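Local coordinates for protein 3-keto-5-aminohexanoate cleavage enzyme (Ralstonia eutropha, PDB 3C6C) that probably cleaves 3-keto-5-aminohexanoate or a related beta-keto acid, using a metal ion bound in a TIM-barrel fold, at residues L146-V154 and L185-G196; A223-R232 and D249-L260. One frame throughout, in Å; residues are numbered along the deposited sequence.

Contact 1: residues L146-V154 and L185-G196; sequences LDITTGNQV and LEVFSPGDILFG
The Phe188 ring takes the amide of Gln153 on one face, with NE2 3.7 Å above the ring plane and offset toward the rim; the amide plane is turned 70° from the ring. At its edge sit Asp147 CG and Asp192 OD2, while Thr149 CG2 approaches obliquely. Ile148 CB lies at the edge of the Phe195 ring, near its plane. Two neighbouring parallel strands of the TIM barrel leave the sheet here, one through loop 148-150, the other into helix 190-201. The ladder is read from two backbone bonds: Glu186 N gives to Leu146 O (2.8 Å, nearly straight at 171°) and Ile148 N to Glu186 O (3.1 Å). Ile148, centre of an inverse gamma turn, places CG1 between its backbone N and carbonyl carbon (chi1 55°), which carries CD1 against the first turns of the helix, 3.3 Å from Asp192 O and 3.5 Å from Gly196 CA, with Val187 CG1 alongside. Asp147 OD1 rests against the aliphatic part of Glu186. Glu186 OE1 accepts a hydrogen bond from Gln212 NE2, and the Glu186 side chain lies about 6 Å from the nickel ion held by His66, His68 and Glu269. Ser189 caps the helix by accepting from Asp192 N. Asp192 OD2 ties the helix start to both strand ends: Thr149 OG1 donates to its syn side at 2.9 Å, Phe188 N to its anti side at 2.8 Å.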
loop_
_atom_site.group_PDB
_atom_site.type_symbol
_atom_site.label_atom_id
_atom_site.label_comp_id
_atom_site.label_asym_id
_atom_site.label_seq_id
_atom_site.Cartn_x
_atom_site.Cartn_y
_atom_site.Cartn_z
ATOM N N LEU A 146 22.184 7.782 -16.007
ATOM C CA LEU A 146 23.109 7.345 -14.976
ATOM C C LEU A 146 22.431 6.307 -14.090
ATOM O O LEU A 146 21.455 6.608 -13.391
ATOM C CB LEU A 146 23.525 8.538 -14.122
ATOM C CG LEU A 146 24.748 8.343 -13.203
ATOM C CD1 LEU A 146 25.977 7.947 -13.976
ATOM C CD2 LEU A 146 24.998 9.603 -12.417
ATOM N N ASP A 147 22.969 5.098 -14.153
ATOM C CA ASP A 147 22.435 3.957 -13.416
ATOM C C ASP A 147 23.057 4.001 -12.029
ATOM O O ASP A 147 24.225 3.671 -11.851
ATOM C CB ASP A 147 22.780 2.611 -14.077
ATOM C CG ASP A 147 22.030 2.368 -15.385
ATOM O OD1 ASP A 147 21.207 3.196 -15.776
ATOM O OD2 ASP A 147 22.306 1.349 -16.036
ATOM N N ILE A 148 22.280 4.450 -11.053
ATOM C CA ILE A 148 22.859 4.763 -9.722
ATOM C C ILE A 148 22.801 3.582 -8.786
ATOM O O ILE A 148 22.233 3.646 -7.703
ATOM C CB ILE A 148 22.276 6.038 -9.068
ATOM C CG1 ILE A 148 20.753 6.007 -8.945
ATOM C CG2 ILE A 148 22.813 7.268 -9.831
ATOM C CD1 ILE A 148 20.266 7.082 -7.972
ATOM N N THR A 149 23.407 2.506 -9.252
ATOM C CA THR A 149 23.274 1.180 -8.648
ATOM C C THR A 149 24.462 0.277 -8.909
ATOM O O THR A 149 25.141 0.403 -9.908
ATOM C CB THR A 149 22.026 0.450 -9.222
ATOM O OG1 THR A 149 21.645 -0.628 -8.353
ATOM C CG2 THR A 149 22.287 -0.095 -10.615
ATOM N N THR A 150 24.671 -0.628 -7.966
ATOM C CA THR A 150 25.575 -1.787 -8.118
ATOM C C THR A 150 24.767 -3.007 -7.773
ATOM O O THR A 150 24.051 -3.049 -6.759
ATOM C CB THR A 150 26.815 -1.718 -7.163
ATOM O OG1 THR A 150 27.748 -0.740 -7.630
ATOM C CG2 THR A 150 27.516 -3.078 -7.030
ATOM N N GLY A 151 24.849 -4.013 -8.621
ATOM C CA GLY A 151 24.027 -5.188 -8.405
ATOM C C GLY A 151 24.188 -6.305 -9.397
ATOM O O GLY A 151 24.823 -6.160 -10.427
ATOM N N ASN A 152 23.645 -7.440 -8.985
ATOM C CA ASN A 152 23.543 -8.634 -9.824
ATOM C C ASN A 152 22.506 -8.387 -10.909
ATOM O O ASN A 152 21.331 -8.104 -10.624
ATOM C CB ASN A 152 23.123 -9.860 -9.009
ATOM C CG ASN A 152 24.191 -10.302 -8.022
ATOM O OD1 ASN A 152 25.371 -10.118 -8.280
ATOM N ND2 ASN A 152 23.777 -10.894 -6.895
ATOM N N GLN A 153 22.952 -8.507 -12.147
ATOM C CA GLN A 153 22.077 -8.308 -13.293
ATOM C C GLN A 153 22.079 -9.449 -14.285
ATOM O O GLN A 153 22.978 -10.290 -14.322
ATOM C CB GLN A 153 22.387 -7.003 -14.002
ATOM C CG GLN A 153 22.317 -5.810 -13.074
ATOM C CD GLN A 153 21.451 -4.701 -13.626
ATOM O OE1 GLN A 153 20.897 -4.822 -14.726
ATOM N NE2 GLN A 153 21.331 -3.612 -12.870
ATOM N N VAL A 154 21.028 -9.431 -15.090
ATOM C CA VAL A 154 20.799 -10.464 -16.124
ATOM C C VAL A 154 20.351 -9.800 -17.414
ATOM O O VAL A 154 19.461 -8.952 -17.407
ATOM C CB VAL A 154 19.689 -11.482 -15.744
ATOM C CG1 VAL A 154 19.591 -12.601 -16.815
ATOM C CG2 VAL A 154 19.898 -12.098 -14.351
ATOM N N LEU A 185 18.417 9.704 -13.295
ATOM C CA LEU A 185 18.867 8.773 -12.267
ATOM C C LEU A 185 18.039 7.513 -12.364
ATOM O O LEU A 185 16.859 7.473 -11.966
ATOM C CB LEU A 185 18.732 9.385 -10.857
ATOM C CG LEU A 185 19.386 10.749 -10.638
ATOM C CD1 LEU A 185 19.014 11.289 -9.261
ATOM C CD2 LEU A 185 20.910 10.668 -10.841
ATOM N N GLU A 186 18.690 6.483 -12.887
ATOM C CA GLU A 186 18.053 5.185 -13.121
ATOM C C GLU A 186 18.186 4.312 -11.874
ATOM O O GLU A 186 19.283 4.001 -11.405
ATOM C CB GLU A 186 18.634 4.456 -14.334
ATOM C CG GLU A 186 19.006 5.308 -15.567
ATOM C CD GLU A 186 17.854 5.962 -16.301
ATOM O OE1 GLU A 186 16.673 5.632 -16.032
ATOM O OE2 GLU A 186 18.150 6.817 -17.193
ATOM N N VAL A 187 17.025 3.927 -11.367
ATOM C CA VAL A 187 16.901 3.183 -10.098
ATOM C C VAL A 187 16.205 1.834 -10.232
ATOM O O VAL A 187 15.236 1.659 -10.991
ATOM C CB VAL A 187 16.204 4.072 -9.007
ATOM C CG1 VAL A 187 16.983 5.407 -8.804
ATOM C CG2 VAL A 187 14.691 4.311 -9.333
ATOM N N PHE A 188 16.762 0.859 -9.507
ATOM C CA PHE A 188 16.324 -0.546 -9.574
ATOM C C PHE A 188 15.777 -1.061 -8.258
ATOM O O PHE A 188 15.386 -2.225 -8.143
ATOM C CB PHE A 188 17.490 -1.441 -10.014
ATOM C CG PHE A 188 17.982 -1.175 -11.419
ATOM C CD1 PHE A 188 18.780 -0.075 -11.692
ATOM C CD2 PHE A 188 17.689 -2.047 -12.444
ATOM C CE1 PHE A 188 19.250 0.152 -12.964
ATOM C CE2 PHE A 188 18.165 -1.820 -13.728
ATOM C CZ PHE A 188 18.943 -0.727 -13.974
ATOM N N SER A 189 15.766 -0.175 -7.265
ATOM C CA SER A 189 15.432 -0.538 -5.875
ATOM C C SER A 189 15.153 0.692 -5.034
ATOM O O SER A 189 15.479 1.778 -5.434
ATOM C CB SER A 189 16.601 -1.268 -5.228
ATOM O OG SER A 189 17.688 -0.367 -5.023
ATOM N N PRO A 190 14.592 0.511 -3.847
ATOM C CA PRO A 190 14.385 1.682 -2.968
ATOM C C PRO A 190 15.724 2.251 -2.488
ATOM O O PRO A 190 15.896 3.448 -2.327
ATOM C CB PRO A 190 13.569 1.101 -1.814
ATOM C CG PRO A 190 13.793 -0.345 -1.871
ATOM C CD PRO A 190 13.905 -0.682 -3.316
ATOM N N GLY A 191 16.658 1.347 -2.268
ATOM C CA GLY A 191 18.003 1.712 -1.840
ATOM C C GLY A 191 18.663 2.646 -2.825
ATOM O O GLY A 191 19.327 3.607 -2.456
ATOM N N ASP A 192 18.447 2.367 -4.099
ATOM C CA ASP A 192 18.971 3.205 -5.168
ATOM C C ASP A 192 18.376 4.622 -5.092
ATOM O O ASP A 192 19.070 5.621 -5.308
ATOM C CB ASP A 192 18.667 2.616 -6.563
ATOM C CG ASP A 192 19.445 1.342 -6.898
ATOM O OD1 ASP A 192 20.348 0.883 -6.135
ATOM O OD2 ASP A 192 19.116 0.769 -7.979
ATOM N N ILE A 193 17.079 4.684 -4.811
ATOM C CA ILE A 193 16.369 5.968 -4.660
ATOM C C ILE A 193 16.980 6.766 -3.494
ATOM O O ILE A 193 17.183 7.979 -3.580
ATOM C CB ILE A 193 14.848 5.808 -4.495
ATOM C CG1 ILE A 193 14.273 5.201 -5.790
ATOM C CG2 ILE A 193 14.195 7.145 -4.136
ATOM C CD1 ILE A 193 12.816 4.712 -5.681
ATOM N N LEU A 194 17.267 6.066 -2.407
ATOM C CA LEU A 194 17.887 6.720 -1.236
ATOM C C LEU A 194 19.223 7.333 -1.614
ATOM O O LEU A 194 19.559 8.455 -1.189
ATOM C CB LEU A 194 18.070 5.749 -0.065
ATOM C CG LEU A 194 16.810 5.184 0.587
ATOM C CD1 LEU A 194 17.189 4.456 1.857
ATOM C CD2 LEU A 194 15.758 6.233 0.840
ATOM N N PHE A 195 19.991 6.625 -2.422
ATOM C CA PHE A 195 21.315 7.145 -2.799
ATOM C C PHE A 195 21.145 8.374 -3.711
ATOM O O PHE A 195 21.898 9.341 -3.630
ATOM C CB PHE A 195 22.229 6.108 -3.443
ATOM C CG PHE A 195 23.577 6.676 -3.786
ATOM C CD1 PHE A 195 24.393 7.162 -2.763
ATOM C CD2 PHE A 195 23.978 6.843 -5.089
ATOM C CE1 PHE A 195 25.625 7.741 -3.045
ATOM C CE2 PHE A 195 25.210 7.419 -5.380
ATOM C CZ PHE A 195 26.028 7.875 -4.342
ATOM N N GLY A 196 20.151 8.321 -4.596
ATOM C CA GLY A 196 19.823 9.481 -5.449
ATOM C C GLY A 196 19.536 10.702 -4.579
ATOM O O GLY A 196 19.962 11.822 -4.863
#

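Contact 2: residues A223-R232 and D249-L260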
loop_
_atom_site.group_PDB
_atom_site.type_symbol
_atom_site.label_atom_id
_atom_site.label_comp_id
_atom_site.label_asym_id
_atom_site.label_seq_id
_atom_site.Cartn_x
_atom_site.Cartn_y
_atom_site.Cartn_z
ATOM N N ALA A 223 7.983 -5.396 -12.140
ATOM C CA ALA A 223 6.962 -4.582 -12.816
ATOM C C ALA A 223 5.573 -4.839 -12.222
ATOM O O ALA A 223 4.801 -5.646 -12.730
ATOM C CB ALA A 223 6.957 -4.901 -14.376
ATOM N N SER A 224 5.262 -4.163 -11.130
ATOM C CA SER A 224 3.942 -4.221 -10.548
ATOM C C SER A 224 3.501 -2.830 -10.126
ATOM O O SER A 224 4.306 -1.940 -9.860
ATOM C CB SER A 224 3.869 -5.172 -9.342
ATOM O OG SER A 224 4.553 -4.638 -8.201
ATOM N N THR A 225 2.198 -2.668 -10.053
ATOM C CA THR A 225 1.617 -1.415 -9.554
ATOM C C THR A 225 2.098 -1.105 -8.125
ATOM O O THR A 225 2.429 0.035 -7.785
ATOM C CB THR A 225 0.054 -1.458 -9.624
ATOM O OG1 THR A 225 -0.333 -1.653 -10.997
ATOM C CG2 THR A 225 -0.544 -0.163 -9.117
ATOM N N GLU A 226 2.193 -2.158 -7.328
ATOM C CA GLU A 226 2.576 -2.054 -5.933
ATOM C C GLU A 226 4.000 -1.534 -5.826
ATOM O O GLU A 226 4.324 -0.710 -4.956
ATOM C CB GLU A 226 2.405 -3.401 -5.210
ATOM C CG GLU A 226 0.956 -3.777 -4.996
ATOM C CD GLU A 226 0.359 -4.668 -6.108
ATOM O OE1 GLU A 226 0.816 -4.679 -7.299
ATOM O OE2 GLU A 226 -0.614 -5.388 -5.789
ATOM N N THR A 227 4.849 -2.001 -6.736
ATOM C CA THR A 227 6.240 -1.596 -6.744
ATOM C C THR A 227 6.321 -0.120 -7.065
ATOM O O THR A 227 7.029 0.635 -6.408
ATOM C CB THR A 227 7.088 -2.399 -7.760
ATOM O OG1 THR A 227 7.067 -3.782 -7.403
ATOM C CG2 THR A 227 8.535 -1.891 -7.792
HETATM N N MSE A 228 5.562 0.267 -8.078
HETATM C CA MSE A 228 5.583 1.646 -8.564
HETATM C C MSE A 228 5.099 2.627 -7.497
HETATM O O MSE A 228 5.722 3.659 -7.260
HETATM C CB MSE A 228 4.750 1.810 -9.854
HETATM C CG MSE A 228 5.132 3.097 -10.574
HETATM SE SE MSE A 228 4.149 3.391 -12.180
HETATM C CE MSE A 228 4.689 1.866 -13.170
ATOM N N ILE A 229 4.024 2.271 -6.798
ATOM C CA ILE A 229 3.448 3.144 -5.745
ATOM C C ILE A 229 4.434 3.320 -4.586
ATOM O O ILE A 229 4.671 4.422 -4.074
ATOM C CB ILE A 229 2.104 2.582 -5.183
ATOM C CG1 ILE A 229 1.000 2.749 -6.224
ATOM C CG2 ILE A 229 1.709 3.296 -3.871
ATOM C CD1 ILE A 229 -0.300 2.030 -5.883
ATOM N N TYR A 230 4.998 2.188 -4.200
ATOM C CA TYR A 230 5.935 2.134 -3.057
ATOM C C TYR A 230 7.171 2.988 -3.327
ATOM O O TYR A 230 7.557 3.851 -2.520
ATOM C CB TYR A 230 6.337 0.691 -2.719
ATOM C CG TYR A 230 7.578 0.623 -1.870
ATOM C CD1 TYR A 230 7.561 1.054 -0.547
ATOM C CD2 TYR A 230 8.771 0.147 -2.384
ATOM C CE1 TYR A 230 8.718 1.007 0.244
ATOM C CE2 TYR A 230 9.907 0.083 -1.627
ATOM C CZ TYR A 230 9.886 0.518 -0.304
ATOM O OH TYR A 230 11.018 0.452 0.439
ATOM N N GLN A 231 7.756 2.776 -4.502
ATOM C CA GLN A 231 8.962 3.488 -4.872
ATOM C C GLN A 231 8.657 4.967 -5.122
ATOM O O GLN A 231 9.460 5.839 -4.811
ATOM C CB GLN A 231 9.732 2.812 -6.008
ATOM C CG GLN A 231 10.348 1.512 -5.569
ATOM C CD GLN A 231 11.336 0.851 -6.520
ATOM O OE1 GLN A 231 12.183 0.072 -6.076
ATOM N NE2 GLN A 231 11.213 1.107 -7.823
ATOM N N ARG A 232 7.491 5.255 -5.681
ATOM C CA ARG A 232 7.135 6.638 -5.976
ATOM C C ARG A 232 7.157 7.454 -4.698
ATOM O O ARG A 232 7.592 8.605 -4.665
ATOM C CB ARG A 232 5.739 6.752 -6.607
ATOM C CG ARG A 232 5.323 8.203 -6.921
ATOM C CD ARG A 232 3.857 8.310 -7.230
ATOM N NE ARG A 232 3.044 7.915 -6.085
ATOM C CZ ARG A 232 1.724 8.027 -6.030
ATOM N NH1 ARG A 232 1.059 8.546 -7.054
ATOM N NH2 ARG A 232 1.067 7.630 -4.943
ATOM N N ASP A 249 5.433 -6.035 -20.567
ATOM C CA ASP A 249 5.156 -5.050 -19.520
ATOM C C ASP A 249 5.331 -3.590 -19.925
ATOM O O ASP A 249 5.017 -2.700 -19.165
ATOM C CB ASP A 249 5.983 -5.328 -18.271
ATOM C CG ASP A 249 5.506 -6.577 -17.556
ATOM O OD1 ASP A 249 4.295 -6.798 -17.474
ATOM O OD2 ASP A 249 6.357 -7.338 -17.114
ATOM N N GLN A 250 5.746 -3.358 -21.150
ATOM C CA GLN A 250 6.027 -1.987 -21.591
ATOM C C GLN A 250 4.760 -1.124 -21.533
ATOM O O GLN A 250 4.755 -0.037 -20.913
ATOM C CB GLN A 250 6.597 -1.989 -23.003
ATOM C CG GLN A 250 6.733 -0.583 -23.635
ATOM C CD GLN A 250 7.520 -0.630 -24.934
ATOM O OE1 GLN A 250 6.987 -1.005 -25.982
ATOM N NE2 GLN A 250 8.819 -0.282 -24.856
HETATM N N MSE A 251 3.699 -1.574 -22.205
HETATM C CA MSE A 251 2.460 -0.751 -22.267
HETATM C C MSE A 251 1.745 -0.638 -20.897
HETATM O O MSE A 251 1.355 0.464 -20.507
HETATM C CB MSE A 251 1.523 -1.190 -23.398
HETATM C CG MSE A 251 2.085 -0.879 -24.778
HETATM SE SE MSE A 251 2.500 0.995 -25.153
HETATM C CE MSE A 251 3.703 0.793 -26.641
ATOM N N PRO A 252 1.577 -1.755 -20.161
ATOM C CA PRO A 252 1.021 -1.673 -18.802
ATOM C C PRO A 252 1.780 -0.704 -17.894
ATOM O O PRO A 252 1.171 0.104 -17.182
ATOM C CB PRO A 252 1.124 -3.129 -18.304
ATOM C CG PRO A 252 0.960 -3.911 -19.566
ATOM C CD PRO A 252 1.816 -3.156 -20.543
HETATM N N MSE A 253 3.106 -0.754 -17.916
HETATM C CA MSE A 253 3.857 0.123 -17.017
HETATM C C MSE A 253 3.771 1.585 -17.441
HETATM O O MSE A 253 3.750 2.490 -16.612
HETATM C CB MSE A 253 5.304 -0.319 -16.843
HETATM C CG MSE A 253 5.465 -1.602 -15.997
HETATM SE SE MSE A 253 4.638 -1.688 -14.237
HETATM C CE MSE A 253 2.995 -2.343 -14.592
HETATM N N MSE A 254 3.692 1.810 -18.743
HETATM C CA MSE A 254 3.483 3.165 -19.276
HETATM C C MSE A 254 2.163 3.756 -18.758
HETATM O O MSE A 254 2.113 4.880 -18.231
HETATM C CB MSE A 254 3.495 3.127 -20.820
HETATM C CG MSE A 254 3.240 4.471 -21.559
HETATM SE SE MSE A 254 1.381 4.903 -21.741
HETATM C CE MSE A 254 0.730 3.317 -22.623
ATOM N N ALA A 255 1.097 2.979 -18.886
ATOM C CA ALA A 255 -0.228 3.467 -18.477
ATOM C C ALA A 255 -0.244 3.704 -16.962
ATOM O O ALA A 255 -0.803 4.689 -16.452
ATOM C CB ALA A 255 -1.379 2.493 -18.916
ATOM N N GLN A 256 0.406 2.805 -16.247
ATOM C CA GLN A 256 0.400 2.837 -14.769
ATOM C C GLN A 256 1.160 4.051 -14.265
ATOM O O GLN A 256 0.706 4.754 -13.350
ATOM C CB GLN A 256 0.996 1.549 -14.155
ATOM C CG GLN A 256 0.865 1.544 -12.641
ATOM C CD GLN A 256 -0.573 1.610 -12.222
ATOM O OE1 GLN A 256 -1.243 0.571 -12.147
ATOM N NE2 GLN A 256 -1.086 2.828 -11.980
ATOM N N ALA A 257 2.267 4.360 -14.926
ATOM C CA ALA A 257 3.035 5.574 -14.596
ATOM C C ALA A 257 2.206 6.821 -14.871
ATOM O O ALA A 257 2.112 7.710 -14.028
ATOM C CB ALA A 257 4.390 5.636 -15.335
ATOM N N ALA A 258 1.571 6.873 -16.037
ATOM C CA ALA A 258 0.742 8.036 -16.406
ATOM C C ALA A 258 -0.319 8.263 -15.338
ATOM O O ALA A 258 -0.566 9.392 -14.914
ATOM C CB ALA A 258 0.094 7.874 -17.792
ATOM N N LEU A 259 -0.920 7.166 -14.904
ATOM C CA LEU A 259 -2.028 7.221 -13.936
ATOM C C LEU A 259 -1.596 7.739 -12.538
ATOM O O LEU A 259 -2.408 8.296 -11.778
ATOM C CB LEU A 259 -2.692 5.858 -13.806
ATOM C CG LEU A 259 -3.620 5.467 -14.969
ATOM C CD1 LEU A 259 -3.926 3.966 -14.882
ATOM C CD2 LEU A 259 -4.939 6.284 -14.970
ATOM N N LEU A 260 -0.322 7.577 -12.241
ATOM C CA LEU A 260 0.256 7.865 -10.893
ATOM C C LEU A 260 1.035 9.176 -10.840
ATOM O O LEU A 260 1.623 9.522 -9.810
ATOM C CB LEU A 260 1.103 6.680 -10.410
ATOM C CG LEU A 260 0.291 5.443 -9.980
ATOM C CD1 LEU A 260 1.277 4.295 -9.678
ATOM C CD2 LEU A 260 -0.665 5.770 -8.791
HETATM O O HOH W 1 3.448 -5.211 -15.484
#
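Gln256 OE1 receives the hydroxyl of Thr225, OG1 to OE1 2.7 Å, and also accepts from Gln256 NE2 of a third subunit, so two donors grip this buried oxygen. The threonine donor stands above the carbonyl plane, 37° out of it, and its side chain crosses the glutamine at about a right angle. Gln256 reaches it by a bend in its chain that swings the amide toward the N-terminal end of helix 225-232.

Between the two helices the central element is Met228, a selenomethionine. Its side chain is a knob in the hole formed by Met253, Gln256, Ala257 and Leu260. The extended chain brings Met228 SE to 3.4 Å from Ala257 CA; the turn at chi3 (-62°) then sends CE to 3.7 Å from SE of Met253, itself a selenomethionine, the two side chains sliding past each other in opposite directions. Met253 SE also packs against Ala223. Leu260 CD1 fills in between Met228 SE and Ile229 CG1, 3.8 Å from the latter.

At the C-terminal ends, Arg232 NH1 donates to Leu260 O at 3.0 Å, with the oxygen in the guanidinium plane. Arg232 NH2 reaches beyond the chain to form a salt bridge with Glu226 OE2 of the third subunit. At the opposite ends a water donates to Ala223 O and, weakly, to Asp249 OD1.

The segment axes approach to 10.6 Å and cross at -39°. Strand 240-244 lies between the two helices in sequence, the helix-strand-helix order of the beta/alpha barrel, and packs against the pair through Trp241, which touches Met228, Arg232 and Leu260. Strand 264-266 and helix 282-295 pack against helix 250-260, and the third subunit meets both helices.

Overall arrangement
After the first barrel strands, 23-29, 64-70 and 99-103, the chain reaches 146-154, then passes through strand 158-162 and helix 166-179 before returning at 185-196, where contact 1 closes that excursion. Strand 210-214 leads to 223-232; strand 240-244 then brings the chain to 249-260, and contact 2 closes. The two loops are in series, neither enclosing nor crossing the other. Contact 1 joins adjacent barrel strands, one carrying Glu186 near the nickel, to the start of helix 190-201; contact 2 joins two outer helices. Their centres are about 17 Å apart, yet Ile193 CD1 packs on Gln231 CB at 3.6 Å, and Pro190 lies against Tyr230. Both also touch the second subunit.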